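Glucanase (Clostridium thermocellum, PDB 5GXX) is a cellulosomal family 9 glycoside hydrolase, an endoglucanase that probably cleaves internal beta-1,4-glucosidic bonds of cellulose. Local coordinates at residues A[456-461]-A[561-566]; A[486-491]-A[567-572]. The protein carries 1 engineered substitution. All coordinates share one frame; numbering follows the deposited sequence.

Contact 1. Residues A[456-461]-A[561-566]. With CA (calcium ion), chain D.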
ATOM      1  N   ALA A 456     -17.938  13.944  12.538  1.00 27.67           N
ATOM      2  CA  ALA A 456     -19.214  14.550  12.894  1.00 27.91           C
ATOM      3  C   ALA A 456     -19.094  16.039  12.594  1.00 28.21           C
ATOM      4  O   ALA A 456     -18.022  16.620  12.733  1.00 28.90           O
ATOM      5  CB  ALA A 456     -19.520  14.319  14.364  1.00 28.96           C
ATOM      6  N   SER A 457     -20.193  16.647  12.168  1.00 28.91           N
ATOM      7  CA  SER A 457     -20.187  18.060  11.829  1.00 28.77           C
ATOM      8  C   SER A 457     -21.550  18.648  12.165  1.00 29.06           C
ATOM      9  O   SER A 457     -22.514  17.904  12.321  1.00 29.07           O
ATOM     10  CB  SER A 457     -19.867  18.196  10.345  1.00 28.78           C
ATOM     11  OG  SER A 457     -20.401  19.379   9.790  1.00 27.40           O
ATOM     12  N   ASP A 458     -21.663  19.971  12.279  1.00 29.17           N
ATOM     13  CA  ASP A 458     -22.994  20.512  12.543  1.00 29.64           C
ATOM     14  C   ASP A 458     -23.958  20.344  11.368  1.00 27.07           C
ATOM     15  O   ASP A 458     -25.152  20.591  11.507  1.00 27.50           O
ATOM     16  CB  ASP A 458     -22.994  21.933  13.131  1.00 31.51           C
ATOM     17  CG  ASP A 458     -22.114  22.897  12.370  1.00 37.57           C
ATOM     18  OD1 ASP A 458     -21.843  22.658  11.172  1.00 42.22           O
ATOM     19  OD2 ASP A 458     -21.708  23.912  12.985  1.00 40.53           O
ATOM     20  N   HIS A 459     -23.465  19.878  10.223  1.00 24.69           N
ATOM     21  CA  HIS A 459     -24.386  19.587   9.129  1.00 23.31           C
ATOM     22  C   HIS A 459     -24.291  18.203   8.490  1.00 21.70           C
ATOM     23  O   HIS A 459     -25.005  17.951   7.533  1.00 22.62           O
ATOM     24  CB  HIS A 459     -24.346  20.679   8.057  1.00 22.56           C
ATOM     25  CG  HIS A 459     -23.074  20.700   7.270  1.00 24.04           C
ATOM     26  ND1 HIS A 459     -22.992  20.198   5.989  1.00 23.82           N
ATOM     27  CD2 HIS A 459     -21.842  21.174   7.569  1.00 24.26           C
ATOM     28  CE1 HIS A 459     -21.763  20.367   5.530  1.00 22.86           C
ATOM     29  NE2 HIS A 459     -21.045  20.952   6.471  1.00 27.02           N
ATOM     30  N   PHE A 460     -23.442  17.314   9.003  1.00 21.96           N
ATOM     31  CA  PHE A 460     -23.401  15.933   8.499  1.00 20.55           C
ATOM     32  C   PHE A 460     -22.923  14.896   9.516  1.00 21.18           C
ATOM     33  O   PHE A 460     -22.268  15.226  10.513  1.00 20.94           O
ATOM     34  CB  PHE A 460     -22.553  15.844   7.222  1.00 20.26           C
ATOM     35  CG  PHE A 460     -21.081  16.069   7.421  1.00 21.09           C
ATOM     36  CD1 PHE A 460     -20.285  15.090   8.012  1.00 21.07           C
ATOM     37  CD2 PHE A 460     -20.478  17.233   6.950  1.00 22.12           C
ATOM     38  CE1 PHE A 460     -18.934  15.294   8.187  1.00 20.98           C
ATOM     39  CE2 PHE A 460     -19.111  17.435   7.105  1.00 22.69           C
ATOM     40  CZ  PHE A 460     -18.340  16.462   7.719  1.00 22.79           C
ATOM     41  N   THR A 461     -23.267  13.639   9.236  1.00 21.09           N
ATOM     42  CA  THR A 461     -22.670  12.476   9.896  1.00 21.10           C
ATOM     43  C   THR A 461     -21.884  11.696   8.849  1.00 19.48           C
ATOM     44  O   THR A 461     -22.410  11.445   7.775  1.00 19.51           O
ATOM     45  CB  THR A 461     -23.772  11.558  10.457  1.00 21.03           C
ATOM     46  OG1 THR A 461     -24.422  12.212  11.551  1.00 23.89           O
ATOM     47  CG2 THR A 461     -23.190  10.246  10.983  1.00 21.54           C
ATOM     48  N   GLY A 561     -23.706  25.110   6.235  1.00 24.51           N
ATOM     49  CA  GLY A 561     -24.204  26.337   6.851  1.00 24.46           C
ATOM     50  C   GLY A 561     -25.433  26.145   7.717  1.00 24.35           C
ATOM     51  O   GLY A 561     -25.718  26.986   8.564  1.00 24.16           O
ATOM     52  N   THR A 562     -26.142  25.030   7.544  1.00 24.55           N
ATOM     53  CA  THR A 562     -27.281  24.725   8.409  1.00 24.12           C
ATOM     54  C   THR A 562     -26.847  24.202   9.778  1.00 24.50           C
ATOM     55  O   THR A 562     -25.731  23.702   9.934  1.00 23.36           O
ATOM     56  CB  THR A 562     -28.290  23.759   7.753  1.00 24.22           C
ATOM     57  OG1 THR A 562     -27.665  22.491   7.521  1.00 22.93           O
ATOM     58  CG2 THR A 562     -28.802  24.335   6.447  1.00 24.23           C
ATOM     59  N   LYS A 563     -27.725  24.352  10.765  1.00 24.61           N
ATOM     60  CA  LYS A 563     -27.383  24.092  12.162  1.00 26.52           C
ATOM     61  C   LYS A 563     -28.359  23.135  12.847  1.00 27.02           C
ATOM     62  O   LYS A 563     -28.361  23.025  14.074  1.00 29.15           O
ATOM     63  CB  LYS A 563     -27.292  25.402  12.959  1.00 26.71           C
ATOM     64  CG  LYS A 563     -26.444  26.504  12.328  1.00 26.72           C
ATOM     65  CD  LYS A 563     -24.957  26.236  12.451  1.00 27.71           C
ATOM     66  CE  LYS A 563     -24.172  27.372  11.815  1.00 28.75           C
ATOM     67  NZ  LYS A 563     -22.716  27.140  11.947  1.00 33.75           N
ATOM     68  N   PHE A 564     -29.161  22.418  12.063  1.00 26.59           N
ATOM     69  CA  PHE A 564     -30.200  21.552  12.619  1.00 26.26           C
ATOM     70  C   PHE A 564     -29.845  20.072  12.748  1.00 26.20           C
ATOM     71  O   PHE A 564     -30.449  19.389  13.574  1.00 26.48           O
ATOM     72  CB  PHE A 564     -31.526  21.690  11.860  1.00 25.56           C
ATOM     73  CG  PHE A 564     -31.454  21.295  10.412  1.00 25.93           C
ATOM     74  CD1 PHE A 564     -31.469  19.957  10.033  1.00 26.45           C
ATOM     75  CD2 PHE A 564     -31.374  22.262   9.422  1.00 24.53           C
ATOM     76  CE1 PHE A 564     -31.409  19.603   8.698  1.00 26.46           C
ATOM     77  CE2 PHE A 564     -31.329  21.924   8.084  1.00 25.29           C
ATOM     78  CZ  PHE A 564     -31.343  20.583   7.718  1.00 26.10           C
ATOM     79  N   TRP A 565     -28.900  19.582  11.948  1.00 25.33           N
ATOM     80  CA  TRP A 565     -28.637  18.137  11.864  1.00 25.15           C
ATOM     81  C   TRP A 565     -28.404  17.557  13.253  1.00 26.37           C
ATOM     82  O   TRP A 565     -27.562  18.053  13.997  1.00 26.68           O
ATOM     83  CB  TRP A 565     -27.429  17.880  10.960  1.00 24.20           C
ATOM     84  CG  TRP A 565     -27.167  16.416  10.697  1.00 24.16           C
ATOM     85  CD1 TRP A 565     -26.130  15.673  11.175  1.00 25.86           C
ATOM     86  CD2 TRP A 565     -27.954  15.545   9.879  1.00 24.51           C
ATOM     87  NE1 TRP A 565     -26.229  14.378  10.714  1.00 26.63           N
ATOM     88  CE2 TRP A 565     -27.341  14.273   9.919  1.00 25.17           C
ATOM     89  CE3 TRP A 565     -29.132  15.708   9.136  1.00 26.46           C
ATOM     90  CZ2 TRP A 565     -27.864  13.168   9.238  1.00 23.52           C
ATOM     91  CZ3 TRP A 565     -29.643  14.615   8.447  1.00 24.52           C
ATOM     92  CH2 TRP A 565     -29.009  13.356   8.509  1.00 24.36           C
ATOM     93  N   ASP A 566     -29.149  16.509  13.601  1.00 27.78           N
ATOM     94  CA  ASP A 566     -29.027  15.908  14.930  1.00 29.14           C
ATOM     95  C   ASP A 566     -28.915  14.385  14.833  1.00 29.00           C
ATOM     96  O   ASP A 566     -29.925  13.698  14.701  1.00 28.88           O
ATOM     97  CB  ASP A 566     -30.205  16.328  15.818  1.00 30.41           C
ATOM     98  CG  ASP A 566     -30.093  15.802  17.242  1.00 32.43           C
ATOM     99  OD1 ASP A 566     -29.003  15.349  17.652  1.00 32.95           O
ATOM    100  OD2 ASP A 566     -31.113  15.843  17.959  1.00 38.22           O
TER
HETATM  101 CA    CA D 702     -31.754  12.996  13.459  1.00 30.17          CA
HETATM  102  O   HOH W   1     -23.016  24.145   8.970  1.00 25.56           O
HETATM  103  O   HOH W   2     -27.478  20.995   9.793  1.00 25.65           O
HETATM  104  O   HOH W   3     -26.194  20.759  14.297  1.00 40.97           O
HETATM  105  O   HOH W   4     -30.348  12.890  11.539  1.00 25.06           O
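Trp-565 meets Thr-461 through its indole nitrogen. NE1 donates to Thr-461 OG1 at 2.9 Å, and the hydroxyl oxygen lies in the ring plane, at the indole edge. The N-H...O angle is 173°, so the bond is almost straight. Trp-565 CG stands anti to the backbone N (chi1 -174°), which carries the indole across the backbone of His-459 and Phe-460. One ring face takes His-459 O and Phe-460 CA. The opposite face has the calcium-bound water 4 over its rim, 3.3 Å above the plane.

Further out the contact is wet. Water 1 donates to Asp-458 OD1 and Thr-562 O and accepts from Gly-561 N. Water 2 donates to Asp-458 O and Thr-562 OG1, and accepts from Trp-565 N. Thr-562 OG1 also bonds Pro-559 O. Asp-458 OD2 makes a long salt bridge to Lys-563 NZ at 3.5 Å, the two side chains lying side by side. An ST turn shapes this bend: His-459 N donates to Ser-457 OG. His-459 ND1 is bonded to Ala-558 O.

The bend belongs to the hairpin of strands 447-456 and 460-469 in the probable cellulose-binding domain. One straight in-plane bond fixes the indole beside a water-bridged edge, and the next residue, Asp-566, is delivered to the calcium.

Contact 2. Residues A[486-491]-A[567-572]. With CA (calcium ion), chain D.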
ATOM      1  N   TYR A 486     -30.242   3.709   9.882  1.00 20.36           N
ATOM      2  CA  TYR A 486     -31.500   4.373  10.196  1.00 21.84           C
ATOM      3  C   TYR A 486     -31.314   5.707  10.908  1.00 21.88           C
ATOM      4  O   TYR A 486     -30.498   5.830  11.826  1.00 22.40           O
ATOM      5  CB  TYR A 486     -32.364   3.490  11.107  1.00 21.76           C
ATOM      6  CG  TYR A 486     -32.748   2.146  10.547  1.00 22.57           C
ATOM      7  CD1 TYR A 486     -33.881   2.000   9.748  1.00 23.55           C
ATOM      8  CD2 TYR A 486     -32.003   1.017  10.852  1.00 20.13           C
ATOM      9  CE1 TYR A 486     -34.255   0.761   9.243  1.00 21.12           C
ATOM     10  CE2 TYR A 486     -32.374  -0.223  10.354  1.00 20.88           C
ATOM     11  CZ  TYR A 486     -33.495  -0.341   9.551  1.00 22.13           C
ATOM     12  OH  TYR A 486     -33.846  -1.582   9.065  1.00 22.58           O
ATOM     13  N   MET A 487     -32.135   6.670  10.500  1.00 24.07           N
ATOM     14  CA  MET A 487     -32.107   8.032  11.021  1.00 25.05           C
ATOM     15  C   MET A 487     -33.508   8.490  11.404  1.00 25.51           C
ATOM     16  O   MET A 487     -34.492   8.026  10.829  1.00 26.08           O
ATOM     17  CB  MET A 487     -31.608   8.983   9.933  1.00 25.56           C
ATOM     18  CG  MET A 487     -30.256   8.623   9.371  1.00 26.77           C
ATOM     19  SD  MET A 487     -30.035   9.417   7.768  1.00 33.74           S
ATOM     20  CE  MET A 487     -30.743   8.199   6.651  1.00 27.80           C
ATOM     21  N   ASP A 488     -33.570   9.440  12.333  1.00 26.82           N
ATOM     22  CA  ASP A 488     -34.795  10.167  12.636  1.00 27.02           C
ATOM     23  C   ASP A 488     -34.617  11.563  12.039  1.00 26.75           C
ATOM     24  O   ASP A 488     -33.696  12.287  12.410  1.00 27.40           O
ATOM     25  CB  ASP A 488     -35.010  10.226  14.152  1.00 27.76           C
ATOM     26  CG  ASP A 488     -36.329  10.873  14.542  1.00 30.95           C
ATOM     27  OD1 ASP A 488     -36.868  11.673  13.756  1.00 31.02           O
ATOM     28  OD2 ASP A 488     -36.832  10.566  15.646  1.00 32.83           O
ATOM     29  N   LEU A 489     -35.486  11.912  11.098  1.00 26.90           N
ATOM     30  CA  LEU A 489     -35.373  13.185  10.388  1.00 27.40           C
ATOM     31  C   LEU A 489     -36.346  14.236  10.912  1.00 28.72           C
ATOM     32  O   LEU A 489     -36.609  15.229  10.228  1.00 29.41           O
ATOM     33  CB  LEU A 489     -35.551  12.976   8.880  1.00 26.25           C
ATOM     34  CG  LEU A 489     -34.521  12.083   8.165  1.00 28.17           C
ATOM     35  CD1 LEU A 489     -34.750  12.146   6.663  1.00 27.81           C
ATOM     36  CD2 LEU A 489     -33.085  12.449   8.500  1.00 27.07           C
ATOM     37  N   THR A 490     -36.837  14.042  12.134  1.00 29.85           N
ATOM     38  CA  THR A 490     -37.752  15.002  12.763  1.00 31.01           C
ATOM     39  C   THR A 490     -37.197  16.426  12.753  1.00 31.50           C
ATOM     40  O   THR A 490     -37.921  17.357  12.402  1.00 30.38           O
ATOM     41  CB  THR A 490     -38.117  14.622  14.216  1.00 31.85           C
ATOM     42  OG1 THR A 490     -38.812  13.371  14.215  1.00 32.38           O
ATOM     43  CG2 THR A 490     -39.040  15.665  14.850  1.00 31.30           C
ATOM     44  N   GLU A 491     -35.931  16.582  13.137  1.00 31.59           N
ATOM     45  CA  GLU A 491     -35.298  17.901  13.222  1.00 31.79           C
ATOM     46  C   GLU A 491     -35.098  18.576  11.865  1.00 31.18           C
ATOM     47  O   GLU A 491     -34.971  19.802  11.787  1.00 30.82           O
ATOM     48  CB  GLU A 491     -33.969  17.825  13.980  1.00 32.17           C
ATOM     49  CG  GLU A 491     -32.799  17.231  13.196  1.00 33.51           C
ATOM     50  CD  GLU A 491     -32.722  15.712  13.249  1.00 35.86           C
ATOM     51  OE1 GLU A 491     -33.579  15.076  13.901  1.00 35.51           O
ATOM     52  OE2 GLU A 491     -31.778  15.166  12.636  1.00 32.98           O
ATOM     53  N   PRO A 567     -27.681  13.855  14.875  1.00 28.69           N
ATOM     54  CA  PRO A 567     -27.523  12.402  14.794  1.00 28.39           C
ATOM     55  C   PRO A 567     -27.910  11.686  16.088  1.00 29.68           C
ATOM     56  O   PRO A 567     -28.128  10.472  16.054  1.00 28.80           O
ATOM     57  CB  PRO A 567     -26.026  12.233  14.534  1.00 27.75           C
ATOM     58  CG  PRO A 567     -25.400  13.427  15.218  1.00 27.08           C
ATOM     59  CD  PRO A 567     -26.379  14.546  14.960  1.00 28.35           C
ATOM     60  N   THR A 568     -27.981  12.418  17.200  1.00 30.45           N
ATOM     61  CA  THR A 568     -28.228  11.844  18.528  1.00 31.25           C
ATOM     62  C   THR A 568     -29.610  11.208  18.705  1.00 31.35           C
ATOM     63  O   THR A 568     -29.850  10.519  19.697  1.00 32.94           O
ATOM     64  CB  THR A 568     -27.933  12.843  19.687  1.00 31.79           C
ATOM     65  OG1 THR A 568     -29.006  13.784  19.819  1.00 33.33           O
ATOM     66  CG2 THR A 568     -26.620  13.585  19.476  1.00 31.95           C
ATOM     67  N   ASN A 569     -30.516  11.413  17.754  1.00 30.36           N
ATOM     68  CA  ASN A 569     -31.800  10.709  17.783  1.00 30.18           C
ATOM     69  C   ASN A 569     -31.941   9.668  16.670  1.00 28.97           C
ATOM     70  O   ASN A 569     -33.038   9.164  16.413  1.00 28.92           O
ATOM     71  CB  ASN A 569     -32.996  11.681  17.821  1.00 30.24           C
ATOM     72  CG  ASN A 569     -33.130  12.532  16.561  1.00 31.06           C
ATOM     73  OD1 ASN A 569     -32.508  12.260  15.527  1.00 31.26           O
ATOM     74  ND2 ASN A 569     -33.965  13.570  16.641  1.00 31.24           N
ATOM     75  N   ASP A 570     -30.824   9.365  16.010  1.00 27.27           N
ATOM     76  CA  ASP A 570     -30.811   8.416  14.899  1.00 25.77           C
ATOM     77  C   ASP A 570     -30.545   7.009  15.424  1.00 24.34           C
ATOM     78  O   ASP A 570     -29.597   6.802  16.184  1.00 24.03           O
ATOM     79  CB  ASP A 570     -29.747   8.802  13.878  1.00 26.41           C
ATOM     80  CG  ASP A 570     -30.049  10.123  13.187  1.00 26.98           C
ATOM     81  OD1 ASP A 570     -31.112  10.756  13.438  1.00 26.40           O
ATOM     82  OD2 ASP A 570     -29.190  10.532  12.375  1.00 29.12           O
ATOM     83  N   PHE A 571     -31.407   6.070  15.041  1.00 23.86           N
ATOM     84  CA  PHE A 571     -31.347   4.687  15.528  1.00 24.27           C
ATOM     85  C   PHE A 571     -29.966   4.055  15.335  1.00 22.64           C
ATOM     86  O   PHE A 571     -29.430   3.412  16.236  1.00 22.29           O
ATOM     87  CB  PHE A 571     -32.432   3.841  14.856  1.00 23.78           C
ATOM     88  CG  PHE A 571     -32.424   2.380  15.259  1.00 25.06           C
ATOM     89  CD1 PHE A 571     -31.654   1.457  14.565  1.00 24.42           C
ATOM     90  CD2 PHE A 571     -33.207   1.933  16.320  1.00 26.67           C
ATOM     91  CE1 PHE A 571     -31.659   0.113  14.926  1.00 26.88           C
ATOM     92  CE2 PHE A 571     -33.216   0.597  16.693  1.00 26.80           C
ATOM     93  CZ  PHE A 571     -32.439  -0.316  15.995  1.00 26.67           C
ATOM     94  N   SER A 572     -29.357   4.264  14.171  1.00 23.34           N
ATOM     95  CA  SER A 572     -28.081   3.619  13.897  1.00 22.18           C
ATOM     96  C   SER A 572     -26.842   4.325  14.437  1.00 22.43           C
ATOM     97  O   SER A 572     -25.752   3.771  14.388  1.00 21.46           O
ATOM     98  CB  SER A 572     -27.953   3.347  12.404  1.00 22.41           C
ATOM     99  OG  SER A 572     -28.983   2.469  12.017  1.00 20.47           O
TER
HETATM  100 CA    CA D 702     -31.754  12.996  13.459  1.00 30.17          CA
HETATM  101  O   HOH W   5     -36.389   8.289  16.659  1.00 44.48           O
HETATM  102  O   HOH W   4     -30.348  12.890  11.539  1.00 25.06           O
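Asn-569, Asp-570, Asp-488 and Glu-491 meet around one calcium ion. Asp-570 OD1 and Asn-569 OD1 each bind it at 2.3 Å, and Asp-488 gives its backbone O. Glu-491 grips it with both oxygens, unevenly: OE2 is the short bond, and OE1 sits at 2.8 Å from the calcium. The Glu-491 chain folds back at chi2 (-85°), which brings the carboxylate round to the ion. Asp-566 O and water 4 complete the shell.

Second bonds orient the ligands. Water 4 donates to Asp-570 OD2, so Asp-570 holds the metal with one oxygen and its water with the other. Asp-488 N donates to Asp-570 OD1 at 3.0 Å, from above the carboxylate plane. Asn-569 ND2 donates to Glu-491 OE1 at 3.2 Å, and the acceptor lies in the amide plane. The calcium probably offsets the repulsion among the gathered carboxylates.

Beyond the metal, packing is tight at the strand. Tyr-486 N donates to Ser-572 OG at 2.8 Å, and Ser-572 N returns a bond to Tyr-486 O. Ser-572 OG is also bonded to Tyr-585 O. The Tyr-486 and Phe-571 side chains run side by side, with ring planes at 87° and CD2 of Tyr-486 3.8 Å from CD1 of Phe-571.

Only the outer carboxylate of Asp-488 is on a looser, partly exposed side. It stacks on the Asn-569 amide, planes 19° apart. Water 5 donates to Asp-488 OD2 and, weakly, to Asn-569 O. Asp-488 OD1 accepts from Thr-490 N, closing an Asx turn, and from Thr-490 OG1.

A calcium site joining a strand end, a helix start and a loop fits the family 3 cellulose-binding module, a beta-sandwich.

Contacts 1 and 2 share the loop between strands 549-557 and 581-583. Residues 561-566 lie against the bend leading into strand 460-469 and its first residues. The following residues, 567-572, lie against the end of strand 481-488 and the start of helix 490-494. The calcium sits at the junction: contact 1 supplies one backbone ligand, contact 2 the other protein ligands. Both contacts are partly buried. Contact 1 combines a buried indole with a water-bridged, more exposed edge and one long salt bridge. Contact 2 has no exposed touching residue and relies on calcium coordination by carboxylates, an amide and a backbone oxygen, with several direct hydrogen bonds. Asp-566 N probably also bonds Glu-491 OE2, tying the two together.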